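Local coordinates for protein 6-aminohexanoate-cyclic-dimer hydrolase (PDB 3A2Q) that hydrolyses the cyclic dimer of 6-aminohexanoate, a nylon-6 by-product, to the linear dimer, at residues A[7-10]-A[11-14]; A[264-267]-A[268-272]. The protein carries 1 engineered substitution. All coordinates share one frame; numbering follows the deposited sequence.

Interaction 1: A[7-10]-A[11-14]; sequences WQDA and TAQA
Asp9 turns its carboxylate back over the first turn of helix 10-19 and caps it. OD1 of Asp9 accepts from the backbone N of Ala12 at 2.7 Å. The bond is nearly straight, 166° at the hydrogen, and the donor meets OD1 almost end-on to its C-O bond. With chi1 at 63°, CG of Asp9 sits between its own backbone N and carbonyl carbon, which swings the carboxylate round to the start of the helix. OD1 also packs on the methyl of Ala12, 3.3 Å from its CB. This is an N-cap, with Asp9 in the residue position just before the helix.

Gln13 reaches back from the other side of the turn. Its chain runs straight beyond CG, and NE2 donates to Gln8 O at 2.8 Å. The acceptor lies close to the amide plane of Gln13, but the donor is tilted 35° from the carbonyl plane of Gln8. On the way, CG of Gln13 passes 3.3 Å from Asp9 O, which takes the helical bond from Gln13 N. One residue thus grips two successive carbonyls of the incoming chain. Gln8 lays its CB against the CB of Ala12 at 3.9 Å, while Ala14 N donates to Ala10 O in the ordinary helical pattern.

Helix 219-229 and the residue before it meet this start: OD2 of Asp9 makes a salt bridge with Arg220 and a hydrogen bond with Ser218. Asp221 accepts from Ala10 N and Thr11 OG1, so two carboxylates serve N-H groups of the first turn. The negative charge of Asp9 probably interacts favourably with the helix dipole, and Arg220, on the other oxygen, would partly offset it.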
loop_
_atom_site.group_PDB
_atom_site.type_symbol
_atom_site.label_atom_id
_atom_site.label_comp_id
_atom_site.label_asym_id
_atom_site.label_seq_id
_atom_site.Cartn_x
_atom_site.Cartn_y
_atom_site.Cartn_z
ATOM N N TRP A 7 20.466 -5.814 1.707
ATOM C CA TRP A 7 19.587 -6.275 0.635
ATOM C C TRP A 7 18.915 -7.594 1.014
ATOM O O TRP A 7 18.129 -8.148 0.246
ATOM C CB TRP A 7 20.359 -6.442 -0.679
ATOM C CG TRP A 7 19.453 -6.468 -1.888
ATOM C CD1 TRP A 7 19.332 -7.474 -2.807
ATOM C CD2 TRP A 7 18.534 -5.443 -2.293
ATOM N NE1 TRP A 7 18.394 -7.139 -3.758
ATOM C CE2 TRP A 7 17.889 -5.899 -3.467
ATOM C CE3 TRP A 7 18.192 -4.185 -1.777
ATOM C CZ2 TRP A 7 16.919 -5.140 -4.134
ATOM C CZ3 TRP A 7 17.224 -3.429 -2.443
ATOM C CH2 TRP A 7 16.601 -3.913 -3.608
ATOM N N GLN A 8 19.227 -8.092 2.205
ATOM C CA GLN A 8 18.643 -9.333 2.709
ATOM C C GLN A 8 17.230 -8.986 3.184
ATOM O O GLN A 8 17.000 -7.872 3.650
ATOM C CB GLN A 8 19.466 -9.847 3.897
ATOM C CG GLN A 8 20.959 -9.985 3.623
ATOM C CD GLN A 8 21.321 -11.321 3.013
ATOM O OE1 GLN A 8 21.325 -12.344 3.695
ATOM N NE2 GLN A 8 21.619 -11.322 1.719
ATOM N N ASP A 9 16.282 -9.914 3.072
ATOM C CA ASP A 9 14.930 -9.601 3.530
ATOM C C ASP A 9 14.855 -9.625 5.054
ATOM O O ASP A 9 15.847 -9.905 5.724
ATOM C CB ASP A 9 13.885 -10.550 2.914
ATOM C CG ASP A 9 14.083 -11.998 3.308
ATOM O OD1 ASP A 9 14.766 -12.267 4.319
ATOM O OD2 ASP A 9 13.532 -12.873 2.605
ATOM N N ALA A 10 13.683 -9.320 5.603
ATOM C CA ALA A 10 13.505 -9.286 7.052
ATOM C C ALA A 10 13.794 -10.623 7.726
ATOM O O ALA A 10 14.390 -10.663 8.802
ATOM C CB ALA A 10 12.095 -8.822 7.395
ATOM N N THR A 11 13.369 -11.713 7.095
ATOM C CA THR A 11 13.588 -13.038 7.652
ATOM C C THR A 11 15.081 -13.345 7.765
ATOM O O THR A 11 15.542 -13.848 8.790
ATOM C CB THR A 11 12.917 -14.121 6.787
ATOM O OG1 THR A 11 11.505 -13.875 6.731
ATOM C CG2 THR A 11 13.162 -15.502 7.376
ATOM N N ALA A 12 15.834 -13.037 6.714
ATOM C CA ALA A 12 17.271 -13.287 6.715
ATOM C C ALA A 12 17.991 -12.363 7.693
ATOM O O ALA A 12 18.945 -12.774 8.351
ATOM C CB ALA A 12 17.838 -13.115 5.311
ATOM N N GLN A 13 17.536 -11.119 7.789
ATOM C CA GLN A 13 18.151 -10.162 8.704
ATOM C C GLN A 13 17.912 -10.548 10.153
ATOM O O GLN A 13 18.759 -10.311 11.014
ATOM C CB GLN A 13 17.604 -8.759 8.466
ATOM C CG GLN A 13 18.142 -8.099 7.220
ATOM C CD GLN A 13 17.695 -6.665 7.102
ATOM O OE1 GLN A 13 17.668 -5.935 8.089
ATOM N NE2 GLN A 13 17.352 -6.248 5.888
ATOM N N ALA A 14 16.749 -11.134 10.420
ATOM C CA ALA A 14 16.407 -11.561 11.767
ATOM C C ALA A 14 17.296 -12.734 12.157
ATOM O O ALA A 14 17.746 -12.831 13.298
ATOM C CB ALA A 14 14.941 -11.966 11.833
#

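Interaction 2: A[264-267]-A[268-272]; sequences THNP and VGDFA. With GOL (glycerol), chain D.
Asn266 folds its amide into the bend of 264-272, and three side-chain bonds hold it there. ND2 donates to Phe271 O at 2.9 Å and to Asp270 OD1 at 2.9 Å. Both acceptors lie near the amide plane, so the two N-H groups are used in the directions they point. OD1 accepts from Val268 N at 3.0 Å, with the donor well above the plane of the side-chain carbonyl. CG of Asn266 stands anti to the backbone N (chi1 171°), which carries the amide toward 268-271.

The ring of Phe271 closes the packed side. ND2 sits over its centre, 3.2 Å above the plane, with the ring face turned to the nitrogen. The amide and the Asp270 carboxylate are set at 56° to each other. That carboxylate has a second partner, since its OD2 makes a salt bridge with Arg306.

The backbone forms a type I beta turn from Asn266 to Gly269, closed by Gly269 N donating to Asn266 O at 3.0 Å. The bond from Val268 N to Asn266 OD1 makes an Asx turn on the same residues. Gly269, the last residue of the turn, has a positive phi, which favours glycine. The turn lies in the loop between strand 259-262 and helix 275-290.

With an alanine in place of Asn266, Val268 N, Phe271 O and Asp270 OD1 would probably lose the amide that joins them, and a gap would open over the Phe271 ring.

The outer side is looser. Gly269 is exposed there. A glycerol, probably from the crystallisation liquor, bonds Phe271 O through O2 at 3.1 Å and reaches Asn266 O only weakly through O3.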
loop_
_atom_site.group_PDB
_atom_site.type_symbol
_atom_site.label_atom_id
_atom_site.label_comp_id
_atom_site.label_asym_id
_atom_site.label_seq_id
_atom_site.Cartn_x
_atom_site.Cartn_y
_atom_site.Cartn_z
ATOM N N THR A 264 -5.352 -8.662 -19.990
ATOM C CA THR A 264 -4.294 -7.876 -20.611
ATOM C C THR A 264 -4.780 -6.734 -21.507
ATOM O O THR A 264 -4.142 -6.380 -22.499
ATOM C CB THR A 264 -3.312 -8.777 -21.388
ATOM O OG1 THR A 264 -4.030 -9.601 -22.311
ATOM C CG2 THR A 264 -2.536 -9.661 -20.414
ATOM N N HIS A 265 -5.929 -6.168 -21.152
ATOM C CA HIS A 265 -6.479 -5.015 -21.860
ATOM C C HIS A 265 -7.330 -4.284 -20.828
ATOM O O HIS A 265 -7.587 -4.822 -19.750
ATOM C CB HIS A 265 -7.326 -5.432 -23.079
ATOM C CG HIS A 265 -8.669 -6.004 -22.738
ATOM N ND1 HIS A 265 -8.835 -7.272 -22.224
ATOM C CD2 HIS A 265 -9.911 -5.476 -22.848
ATOM C CE1 HIS A 265 -10.122 -7.501 -22.032
ATOM N NE2 HIS A 265 -10.796 -6.426 -22.403
ATOM N N ASN A 266 -7.727 -3.053 -21.127
ATOM C CA ASN A 266 -8.569 -2.293 -20.206
ATOM C C ASN A 266 -10.020 -2.591 -20.566
ATOM O O ASN A 266 -10.536 -2.077 -21.554
ATOM C CB ASN A 266 -8.300 -0.798 -20.335
ATOM C CG ASN A 266 -9.303 0.033 -19.565
ATOM O OD1 ASN A 266 -10.012 -0.480 -18.700
ATOM N ND2 ASN A 266 -9.361 1.324 -19.865
ATOM N N PRO A 267 -10.700 -3.419 -19.756
ATOM C CA PRO A 267 -12.095 -3.792 -20.003
ATOM C C PRO A 267 -13.098 -2.653 -20.027
ATOM O O PRO A 267 -14.192 -2.807 -20.565
ATOM C CB PRO A 267 -12.391 -4.803 -18.898
ATOM C CG PRO A 267 -11.482 -4.396 -17.800
ATOM C CD PRO A 267 -10.208 -4.008 -18.497
ATOM N N VAL A 268 -12.733 -1.520 -19.439
ATOM C CA VAL A 268 -13.629 -0.370 -19.414
ATOM C C VAL A 268 -13.603 0.307 -20.787
ATOM O O VAL A 268 -14.606 0.870 -21.235
ATOM C CB VAL A 268 -13.223 0.625 -18.293
ATOM C CG1 VAL A 268 -14.188 1.807 -18.252
ATOM C CG2 VAL A 268 -13.253 -0.092 -16.942
ATOM N N GLY A 269 -12.457 0.221 -21.458
ATOM C CA GLY A 269 -12.324 0.795 -22.787
ATOM C C GLY A 269 -12.172 2.301 -22.861
ATOM O O GLY A 269 -12.299 2.880 -23.950
ATOM N N ASP A 270 -11.885 2.940 -21.726
ATOM C CA ASP A 270 -11.728 4.387 -21.700
ATOM C C ASP A 270 -10.288 4.887 -21.838
ATOM O O ASP A 270 -10.024 6.087 -21.788
ATOM C CB ASP A 270 -12.415 4.975 -20.453
ATOM C CG ASP A 270 -11.856 4.444 -19.143
ATOM O OD1 ASP A 270 -11.315 3.316 -19.097
ATOM O OD2 ASP A 270 -11.991 5.172 -18.138
ATOM N N PHE A 271 -9.360 3.950 -22.013
ATOM C CA PHE A 271 -7.950 4.251 -22.240
ATOM C C PHE A 271 -7.264 2.935 -22.580
ATOM O O PHE A 271 -7.753 1.871 -22.215
ATOM C CB PHE A 271 -7.291 4.940 -21.028
ATOM C CG PHE A 271 -7.255 4.104 -19.779
ATOM C CD1 PHE A 271 -6.401 3.009 -19.676
ATOM C CD2 PHE A 271 -8.086 4.413 -18.706
ATOM C CE1 PHE A 271 -6.378 2.229 -18.523
ATOM C CE2 PHE A 271 -8.073 3.644 -17.551
ATOM C CZ PHE A 271 -7.217 2.547 -17.459
ATOM N N ALA A 272 -6.148 3.003 -23.298
ATOM C CA ALA A 272 -5.445 1.791 -23.693
ATOM C C ALA A 272 -4.439 1.338 -22.648
ATOM O O ALA A 272 -3.627 2.128 -22.161
ATOM C CB ALA A 272 -4.743 2.008 -25.036
HETATM C C1 GOL D . -8.582 0.925 -26.463
HETATM O O1 GOL D . -8.997 2.098 -25.785
HETATM C C2 GOL D . -8.943 -0.336 -25.674
HETATM O O2 GOL D . -8.362 -0.283 -24.365
HETATM C C3 GOL D . -10.461 -0.485 -25.559
HETATM O O3 GOL D . -10.799 -1.623 -24.780
#

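Overall arrangement
Interactions 1 and 2 are separate local contacts, with centres 39 Å apart and no touch between them. Neither lies at the annotated catalytic or ligand sites. Interaction 1 is partly buried: it starts helix 10-19 and ties it to helix 219-229. Interaction 2 is a surface contact in the loop between strand 259-262 and helix 275-290, with helix 416-422 beside it. They share no secondary-structure element. A charged carboxylate caps the helix in 7-14, whereas a neutral amide organises the turn in 264-272. In both, an aspartate shares its oxygens between a local N-H donor and an arginine from another part of the chain.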